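Local structure of particle-associated glycoside hydrolase (Acinetobacter phage Fri1, 6C72) at residues A[174-178]-A[232-236]; A[281-287]-A[316-322]; A[505-509]-A[534-539]. The protein is a trimeric tailspike depolymerase that degrades the capsular polysaccharide of Acinetobacter baumannii, probably by glycosidic cleavage, during phage entry into the host cell. All blocks are in the same frame, centred on the assembly; numbering follows the deposited sequence.

Interaction 1 (A[174-178]-A[232-236]); sequences TYKHG and KWVDT
The indole edge of W233 is turned toward the face of the Y175 ring where a loop of the tailspike's parallel beta-helix lies over a corner of the coil. The corner is evident at W233, whose left-handed backbone turns the chain into strand 234-237. The Y175 side chain can be followed outward. From CB, which points toward 232-236, CG falls between the backbone N and the carbonyl carbon (chi1 84°), and the ring extends toward the indole. CE2 lies over one face of the H177 imidazole, offset toward its rim. CE1 reaches W233 CZ3 at 3.7 Å, and CZ reaches W233 CE3 at the same distance. The two six-membered rings have centroids 5.2 Å apart and planes at 83°, which identifies the T-shaped pair. At the tip, Y175 OH lies in the indole plane at its edge and bonds two waters that lead to D235. One is also bonded to H177 NE2 and donates to D235 OD1, which N263 ND2 grips as well. T197 and G198 of the second subunit pack on Y175 and W233 respectively, so the site borders the trimer interface. The second water donates to D235 OD2 at 2.6 Å and lies 2.8 Å from Y175 OH.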
loop_
_atom_site.group_PDB
_atom_site.type_symbol
_atom_site.label_atom_id
_atom_site.label_comp_id
_atom_site.label_asym_id
_atom_site.label_seq_id
_atom_site.Cartn_x
_atom_site.Cartn_y
_atom_site.Cartn_z
ATOM N N THR A 174 18.211 20.617 18.637
ATOM C CA THR A 174 17.803 19.955 17.403
ATOM C C THR A 174 18.930 20.044 16.385
ATOM O O THR A 174 19.742 20.973 16.423
ATOM C CB THR A 174 16.532 20.563 16.802
ATOM O OG1 THR A 174 16.742 21.958 16.558
ATOM C CG2 THR A 174 15.351 20.383 17.744
ATOM N N TYR A 175 18.964 19.077 15.466
ATOM C CA TYR A 175 20.054 19.016 14.499
ATOM C C TYR A 175 20.045 20.241 13.590
ATOM O O TYR A 175 19.005 20.846 13.327
ATOM C CB TYR A 175 19.968 17.745 13.643
ATOM C CG TYR A 175 19.042 17.844 12.440
ATOM C CD1 TYR A 175 17.684 17.625 12.568
ATOM C CD2 TYR A 175 19.537 18.160 11.176
ATOM C CE1 TYR A 175 16.836 17.706 11.477
ATOM C CE2 TYR A 175 18.695 18.244 10.060
ATOM C CZ TYR A 175 17.344 18.011 10.216
ATOM O OH TYR A 175 16.488 18.087 9.127
ATOM N N LYS A 176 21.217 20.600 13.099
ATOM C CA LYS A 176 21.354 21.754 12.229
ATOM C C LYS A 176 22.273 21.378 11.080
ATOM O O LYS A 176 23.260 20.664 11.270
ATOM C CB LYS A 176 21.899 22.979 13.002
ATOM C CG LYS A 176 21.979 24.237 12.158
ATOM C CD LYS A 176 22.128 25.516 12.988
ATOM C CE LYS A 176 23.560 25.759 13.433
ATOM N NZ LYS A 176 23.588 26.685 14.612
ATOM N N HIS A 177 21.927 21.832 9.882
ATOM C CA HIS A 177 22.810 21.611 8.748
ATOM C C HIS A 177 24.089 22.423 8.909
ATOM O O HIS A 177 24.077 23.539 9.441
ATOM C CB HIS A 177 22.096 21.958 7.443
ATOM C CG HIS A 177 21.061 20.951 7.052
ATOM N ND1 HIS A 177 21.384 19.666 6.676
ATOM C CD2 HIS A 177 19.711 21.028 7.012
ATOM C CE1 HIS A 177 20.279 18.996 6.415
ATOM N NE2 HIS A 177 19.249 19.799 6.609
ATOM N N GLY A 178 25.206 21.832 8.497
ATOM C CA GLY A 178 26.476 22.532 8.522
ATOM C C GLY A 178 26.943 22.931 7.133
ATOM O O GLY A 178 27.782 23.816 6.984
ATOM N N LYS A 232 18.095 12.566 1.016
ATOM C CA LYS A 232 17.788 12.350 2.426
ATOM C C LYS A 232 18.369 13.479 3.265
ATOM O O LYS A 232 19.514 13.891 3.052
ATOM C CB LYS A 232 18.342 11.010 2.917
ATOM C CG LYS A 232 17.658 9.831 2.290
ATOM C CD LYS A 232 18.387 8.532 2.562
ATOM C CE LYS A 232 17.635 7.350 1.936
ATOM N NZ LYS A 232 17.858 6.086 2.711
ATOM N N TRP A 233 17.577 13.971 4.222
ATOM C CA TRP A 233 18.003 15.039 5.133
ATOM C C TRP A 233 18.535 16.247 4.351
ATOM O O TRP A 233 19.665 16.703 4.542
ATOM C CB TRP A 233 19.037 14.526 6.128
ATOM C CG TRP A 233 18.516 13.442 6.985
ATOM C CD1 TRP A 233 18.802 12.108 6.883
ATOM C CD2 TRP A 233 17.625 13.577 8.100
ATOM N NE1 TRP A 233 18.140 11.403 7.861
ATOM C CE2 TRP A 233 17.409 12.278 8.622
ATOM C CE3 TRP A 233 16.982 14.665 8.702
ATOM C CZ2 TRP A 233 16.579 12.040 9.718
ATOM C CZ3 TRP A 233 16.157 14.427 9.791
ATOM C CH2 TRP A 233 15.967 13.124 10.290
ATOM N N VAL A 234 17.709 16.744 3.432
ATOM C CA VAL A 234 18.018 17.928 2.644
ATOM C C VAL A 234 16.907 18.948 2.841
ATOM O O VAL A 234 15.726 18.622 2.692
ATOM C CB VAL A 234 18.188 17.593 1.150
ATOM C CG1 VAL A 234 18.110 18.861 0.325
ATOM C CG2 VAL A 234 19.521 16.904 0.927
ATOM N N ASP A 235 17.289 20.178 3.159
ATOM C CA ASP A 235 16.378 21.308 3.185
ATOM C C ASP A 235 16.681 22.205 1.993
ATOM O O ASP A 235 17.809 22.229 1.490
ATOM C CB ASP A 235 16.511 22.102 4.491
ATOM C CG ASP A 235 16.104 21.291 5.727
ATOM O OD1 ASP A 235 15.702 20.112 5.592
ATOM O OD2 ASP A 235 16.171 21.844 6.844
ATOM N N THR A 236 15.658 22.893 1.498
ATOM C CA THR A 236 15.830 23.896 0.456
ATOM C C THR A 236 15.074 25.153 0.855
ATOM O O THR A 236 13.938 25.077 1.329
ATOM C CB THR A 236 15.345 23.399 -0.930
ATOM O OG1 THR A 236 13.956 23.053 -0.862
ATOM C CG2 THR A 236 16.145 22.190 -1.398
HETATM O O HOH W 1 16.862 18.022 6.462
HETATM O O HOH W 2 15.703 20.808 9.188
#

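Interaction 2 (A[281-287]-A[316-322]); sequences TFKNCTF and TLINCVF
T281, F282 and K283 pair in parallel register with T316, L317 and I318, the strand axes 4.8 Å apart and inclined by 4°, with I318 N donating to F282 O at 2.8 Å; after a corner, T286 and F287 pair likewise with V321 and F322, F287 N donating to V321 O at 2.7 Å. These are equivalent positions on successive coils of a parallel beta-helix. Both corners are made by an asparagine with left-handed backbone, N284 and N319, whose amides lie side by side in nearly parallel planes. One water accepts from N319 ND2 and donates to N284 OD1; a second donates to N284 OD1 and N319 O. On the inner face F287 and F322 run alongside each other, both CG atoms anti to the carbonyl carbon (chi1 -52° in F287), their rings parallel within 9° but slid until the centroids are 5.1 Å apart. L317 CD2 touches F282 CD1 at 3.7 Å, while C320 SG packs on F282 CB. Each aromatic ladder extends to an adjoining coil: F282 stacks on F259, and F322 on F355. N284 ND2 bonds N261 OD1, and N319 OD1 accepts from R354. Strands 280-283 and 312-318 lie between 255-260 and 348-351, and 286-289 and 321-324 between 263-264 and 354-357.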
loop_
_atom_site.group_PDB
_atom_site.type_symbol
_atom_site.label_atom_id
_atom_site.label_comp_id
_atom_site.label_asym_id
_atom_site.label_seq_id
_atom_site.Cartn_x
_atom_site.Cartn_y
_atom_site.Cartn_z
ATOM N N THR A 281 8.338 9.107 -4.650
ATOM C CA THR A 281 7.859 8.943 -3.287
ATOM C C THR A 281 8.497 9.981 -2.373
ATOM O O THR A 281 9.721 10.143 -2.361
ATOM C CB THR A 281 8.137 7.530 -2.766
ATOM O OG1 THR A 281 7.403 6.587 -3.552
ATOM C CG2 THR A 281 7.707 7.400 -1.314
ATOM N N PHE A 282 7.659 10.661 -1.604
ATOM C CA PHE A 282 8.086 11.518 -0.510
ATOM C C PHE A 282 7.631 10.871 0.790
ATOM O O PHE A 282 6.452 10.546 0.938
ATOM C CB PHE A 282 7.491 12.921 -0.640
ATOM C CG PHE A 282 7.926 13.662 -1.877
ATOM C CD1 PHE A 282 7.222 13.526 -3.072
ATOM C CD2 PHE A 282 9.025 14.512 -1.844
ATOM C CE1 PHE A 282 7.611 14.222 -4.221
ATOM C CE2 PHE A 282 9.415 15.206 -2.983
ATOM C CZ PHE A 282 8.709 15.059 -4.175
ATOM N N LYS A 283 8.566 10.660 1.711
ATOM C CA LYS A 283 8.275 10.102 3.025
ATOM C C LYS A 283 8.849 11.014 4.098
ATOM O O LYS A 283 10.043 11.321 4.074
ATOM C CB LYS A 283 8.854 8.697 3.169
ATOM C CG LYS A 283 8.450 8.006 4.462
ATOM C CD LYS A 283 9.457 6.925 4.811
ATOM C CE LYS A 283 9.148 5.624 4.089
ATOM N NZ LYS A 283 8.134 4.813 4.862
ATOM N N ASN A 284 7.997 11.446 5.033
ATOM C CA ASN A 284 8.408 12.313 6.144
ATOM C C ASN A 284 9.132 13.554 5.629
ATOM O O ASN A 284 10.195 13.940 6.131
ATOM C CB ASN A 284 9.262 11.553 7.165
ATOM C CG ASN A 284 9.397 12.302 8.496
ATOM O OD1 ASN A 284 8.466 12.984 8.945
ATOM N ND2 ASN A 284 10.569 12.180 9.132
ATOM N N CYS A 285 8.591 14.144 4.569
ATOM C CA CYS A 285 9.087 15.401 4.033
ATOM C C CYS A 285 8.069 16.489 4.327
ATOM O O CYS A 285 6.904 16.202 4.563
ATOM C CB CYS A 285 9.329 15.297 2.521
ATOM S SG CYS A 285 10.557 14.043 2.079
ATOM N N THR A 286 8.498 17.746 4.309
ATOM C CA THR A 286 7.569 18.851 4.493
ATOM C C THR A 286 7.669 19.812 3.320
ATOM O O THR A 286 8.673 19.845 2.605
ATOM C CB THR A 286 7.809 19.621 5.809
ATOM O OG1 THR A 286 8.976 20.444 5.698
ATOM C CG2 THR A 286 7.960 18.673 7.000
ATOM N N PHE A 287 6.587 20.550 3.091
ATOM C CA PHE A 287 6.518 21.583 2.061
ATOM C C PHE A 287 5.906 22.814 2.718
ATOM O O PHE A 287 4.729 22.792 3.092
ATOM C CB PHE A 287 5.692 21.121 0.854
ATOM C CG PHE A 287 6.127 19.785 0.279
ATOM C CD1 PHE A 287 5.658 18.590 0.815
ATOM C CD2 PHE A 287 7.008 19.733 -0.798
ATOM C CE1 PHE A 287 6.050 17.368 0.299
ATOM C CE2 PHE A 287 7.407 18.516 -1.333
ATOM C CZ PHE A 287 6.926 17.326 -0.783
ATOM N N THR A 316 3.541 9.154 -4.513
ATOM C CA THR A 316 3.070 8.803 -3.185
ATOM C C THR A 316 3.699 9.739 -2.167
ATOM O O THR A 316 4.929 9.830 -2.071
ATOM C CB THR A 316 3.382 7.342 -2.859
ATOM O OG1 THR A 316 2.820 6.504 -3.876
ATOM C CG2 THR A 316 2.778 6.944 -1.527
ATOM N N LEU A 317 2.854 10.402 -1.388
ATOM C CA LEU A 317 3.280 11.284 -0.311
ATOM C C LEU A 317 2.816 10.671 1.016
ATOM O O LEU A 317 1.612 10.636 1.306
ATOM C CB LEU A 317 2.709 12.680 -0.532
ATOM C CG LEU A 317 3.111 13.231 -1.902
ATOM C CD1 LEU A 317 1.920 13.352 -2.868
ATOM C CD2 LEU A 317 3.869 14.555 -1.779
ATOM N N ILE A 318 3.768 10.180 1.808
ATOM C CA ILE A 318 3.497 9.461 3.048
ATOM C C ILE A 318 4.013 10.304 4.205
ATOM O O ILE A 318 5.196 10.673 4.230
ATOM C CB ILE A 318 4.175 8.082 3.071
ATOM C CG1 ILE A 318 4.011 7.371 1.730
ATOM C CG2 ILE A 318 3.636 7.236 4.210
ATOM C CD1 ILE A 318 4.999 6.209 1.518
ATOM N N ASN A 319 3.135 10.596 5.165
ATOM C CA ASN A 319 3.523 11.281 6.402
ATOM C C ASN A 319 4.257 12.586 6.093
ATOM O O ASN A 319 5.289 12.902 6.684
ATOM C CB ASN A 319 4.362 10.355 7.291
ATOM C CG ASN A 319 4.625 10.939 8.661
ATOM O OD1 ASN A 319 3.874 11.787 9.141
ATOM N ND2 ASN A 319 5.697 10.492 9.297
ATOM N N CYS A 320 3.727 13.346 5.144
ATOM C CA CYS A 320 4.290 14.630 4.763
ATOM C C CYS A 320 3.441 15.751 5.338
ATOM O O CYS A 320 2.282 15.549 5.707
ATOM C CB CYS A 320 4.374 14.762 3.232
ATOM S SG CYS A 320 5.562 13.617 2.478
ATOM N N VAL A 321 4.037 16.935 5.435
ATOM C CA VAL A 321 3.358 18.135 5.907
ATOM C C VAL A 321 3.323 19.150 4.773
ATOM O O VAL A 321 4.354 19.429 4.148
ATOM C CB VAL A 321 4.043 18.740 7.149
ATOM C CG1 VAL A 321 3.395 20.089 7.508
ATOM C CG2 VAL A 321 3.986 17.771 8.331
ATOM N N PHE A 322 2.140 19.676 4.491
ATOM C CA PHE A 322 1.952 20.804 3.601
ATOM C C PHE A 322 1.447 21.956 4.453
ATOM O O PHE A 322 0.391 21.843 5.079
ATOM C CB PHE A 322 0.963 20.475 2.488
ATOM C CG PHE A 322 1.300 19.225 1.738
ATOM C CD1 PHE A 322 2.177 19.265 0.657
ATOM C CD2 PHE A 322 0.722 18.013 2.092
ATOM C CE1 PHE A 322 2.496 18.109 -0.043
ATOM C CE2 PHE A 322 1.026 16.846 1.388
ATOM C CZ PHE A 322 1.921 16.894 0.318
HETATM O O HOH W 3 4.799 6.622 -5.747
HETATM O O HOH W 4 6.435 14.671 8.329
HETATM O O HOH W 5 6.607 12.663 11.157
#

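Interaction 3 (A[505-509]-A[534-539]); sequences VPLRS and VNSDNS
The C-terminal antiparallel beta domain contains this contact, at the end of the paired strands 509-517 and 528-536, where the incoming loop 505-509 meets the outgoing turn 537-539. R508 has a left-handed backbone, and its N donates to D537 O at 3.0 Å. The side chain then runs extended from CG to NE alongside N538 and grips it side-on: NE lies 2.8 Å and NH2 3.1 Å from N538 OD1. The oxygen sits in the guanidinium plane, yet both nitrogens approach it from above one face of the amide, the two planes being 60° apart. N538 reaches that position because its CG is anti to the backbone N (chi1 -163°). L507 adds an apolar flank, with CD1 3.3 Å from N538 O and CD2 against D537 O. V505 CG2 touches V534 CG1 at 3.9 Å, and W560 packs on both valines.

S509 O is the polar centre of the strand end. S536 N and N535 ND2 both donate to S509 O, each at 2.9 Å, the side-chain amide coming from above the carbonyl plane. A water also donates to S509 O and to P506 O, and accepts from S536 OG, which is also hydrogen-bonded to T541 OG1. D537 OD1 accepts from S539 N, an Asx turn, and also from T540 N, while D537 OD2 makes a salt bridge with K527 of the third subunit. N535 reaches that subunit too, through A528 and G517. The chemistry is thus mixed: S509 O is met by three donors, and the positive charge of R508 is directed at one neutral amide oxygen. That twofold grip would be expected to polarise the N538 amide and make its ND2 a somewhat stronger donor, while fixing its rotation beside the trimer interface.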
loop_
_atom_site.group_PDB
_atom_site.type_symbol
_atom_site.label_atom_id
_atom_site.label_comp_id
_atom_site.label_asym_id
_atom_site.label_seq_id
_atom_site.Cartn_x
_atom_site.Cartn_y
_atom_site.Cartn_z
ATOM N N VAL A 505 -49.297 -15.749 -22.014
ATOM C CA VAL A 505 -49.107 -16.066 -20.600
ATOM C C VAL A 505 -48.647 -17.517 -20.486
ATOM O O VAL A 505 -49.041 -18.361 -21.305
ATOM C CB VAL A 505 -50.387 -15.811 -19.783
ATOM C CG1 VAL A 505 -50.759 -14.337 -19.813
ATOM C CG2 VAL A 505 -51.527 -16.652 -20.316
ATOM N N PRO A 506 -47.820 -17.852 -19.503
ATOM C CA PRO A 506 -47.328 -19.226 -19.379
ATOM C C PRO A 506 -48.398 -20.146 -18.807
ATOM O O PRO A 506 -49.424 -19.709 -18.281
ATOM C CB PRO A 506 -46.141 -19.088 -18.415
ATOM C CG PRO A 506 -46.472 -17.907 -17.597
ATOM C CD PRO A 506 -47.245 -16.964 -18.478
ATOM N N LEU A 507 -48.129 -21.444 -18.905
ATOM C CA LEU A 507 -48.980 -22.429 -18.255
ATOM C C LEU A 507 -48.741 -22.414 -16.747
ATOM O O LEU A 507 -47.868 -21.698 -16.239
ATOM C CB LEU A 507 -48.710 -23.820 -18.826
ATOM C CG LEU A 507 -49.203 -24.055 -20.252
ATOM C CD1 LEU A 507 -48.573 -25.301 -20.839
ATOM C CD2 LEU A 507 -50.719 -24.167 -20.234
ATOM N N ARG A 508 -49.544 -23.208 -16.027
ATOM C CA ARG A 508 -49.344 -23.438 -14.591
ATOM C C ARG A 508 -49.176 -22.127 -13.828
ATOM O O ARG A 508 -48.271 -21.977 -13.006
ATOM C CB ARG A 508 -48.136 -24.338 -14.336
ATOM C CG ARG A 508 -48.047 -25.568 -15.207
ATOM C CD ARG A 508 -46.815 -26.353 -14.814
ATOM N NE ARG A 508 -46.585 -27.538 -15.632
ATOM C CZ ARG A 508 -45.608 -28.407 -15.400
ATOM N NH1 ARG A 508 -44.779 -28.219 -14.377
ATOM N NH2 ARG A 508 -45.456 -29.459 -16.186
ATOM N N SER A 509 -50.015 -21.145 -14.135
ATOM C CA SER A 509 -49.808 -19.833 -13.549
ATOM C C SER A 509 -51.120 -19.074 -13.572
ATOM O O SER A 509 -52.017 -19.388 -14.354
ATOM C CB SER A 509 -48.722 -19.031 -14.288
ATOM O OG SER A 509 -49.080 -18.717 -15.625
ATOM N N VAL A 534 -56.114 -14.425 -15.893
ATOM C CA VAL A 534 -55.943 -15.742 -16.500
ATOM C C VAL A 534 -55.485 -16.721 -15.428
ATOM O O VAL A 534 -54.637 -16.387 -14.595
ATOM C CB VAL A 534 -54.908 -15.719 -17.643
ATOM C CG1 VAL A 534 -54.977 -17.004 -18.440
ATOM C CG2 VAL A 534 -55.126 -14.544 -18.536
ATOM N N ASN A 535 -56.003 -17.942 -15.472
ATOM C CA ASN A 535 -55.439 -19.030 -14.685
ATOM C C ASN A 535 -55.352 -20.263 -15.572
ATOM O O ASN A 535 -56.291 -20.568 -16.316
ATOM C CB ASN A 535 -56.273 -19.318 -13.431
ATOM C CG ASN A 535 -55.480 -20.046 -12.347
ATOM O OD1 ASN A 535 -56.054 -20.670 -11.450
ATOM N ND2 ASN A 535 -54.158 -19.964 -12.426
ATOM N N SER A 536 -54.211 -20.942 -15.528
ATOM C CA SER A 536 -53.998 -22.137 -16.324
ATOM C C SER A 536 -53.372 -23.229 -15.479
ATOM O O SER A 536 -52.538 -22.957 -14.614
ATOM C CB SER A 536 -53.088 -21.859 -17.520
ATOM O OG SER A 536 -53.599 -20.802 -18.290
ATOM N N ASP A 537 -53.753 -24.473 -15.762
ATOM C CA ASP A 537 -52.979 -25.602 -15.270
ATOM C C ASP A 537 -51.986 -26.008 -16.356
ATOM O O ASP A 537 -51.524 -25.148 -17.117
ATOM C CB ASP A 537 -53.895 -26.756 -14.868
ATOM C CG ASP A 537 -54.800 -27.209 -16.001
ATOM O OD1 ASP A 537 -54.508 -26.904 -17.181
ATOM O OD2 ASP A 537 -55.809 -27.881 -15.706
ATOM N N ASN A 538 -51.690 -27.306 -16.496
ATOM C CA ASN A 538 -50.676 -27.709 -17.466
ATOM C C ASN A 538 -51.151 -27.628 -18.915
ATOM O O ASN A 538 -50.340 -27.838 -19.820
ATOM C CB ASN A 538 -50.181 -29.129 -17.184
ATOM C CG ASN A 538 -48.858 -29.438 -17.888
ATOM O OD1 ASN A 538 -47.935 -28.620 -17.893
ATOM N ND2 ASN A 538 -48.787 -30.597 -18.540
ATOM N N SER A 539 -52.425 -27.327 -19.166
ATOM C CA SER A 539 -52.877 -27.269 -20.549
ATOM C C SER A 539 -54.086 -26.369 -20.767
ATOM O O SER A 539 -54.264 -25.842 -21.866
ATOM C CB SER A 539 -53.222 -28.673 -21.038
ATOM O OG SER A 539 -54.383 -29.148 -20.380
HETATM O O HOH W 6 -51.933 -18.792 -17.324
#

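From the N terminus, the three contacts close one after another, with no nesting or crossing. Interaction 1 spans 53 intervening residues and brings a long loop, leading into strand 179-182, against a corner of the beta-helix. Interaction 2 closes a shorter span of 28 residues and joins neighbouring coils of the same helix, its centre 16 Å from that of interaction 1; their nearest atoms are about 6 Å apart without touching. Interaction 3 closes 24 residues within the separate C-terminal beta domain, centres 70 Å from interaction 2 and 86 Å from interaction 1. Interactions 1 and 2 border the second subunit, whereas interaction 3 borders the third.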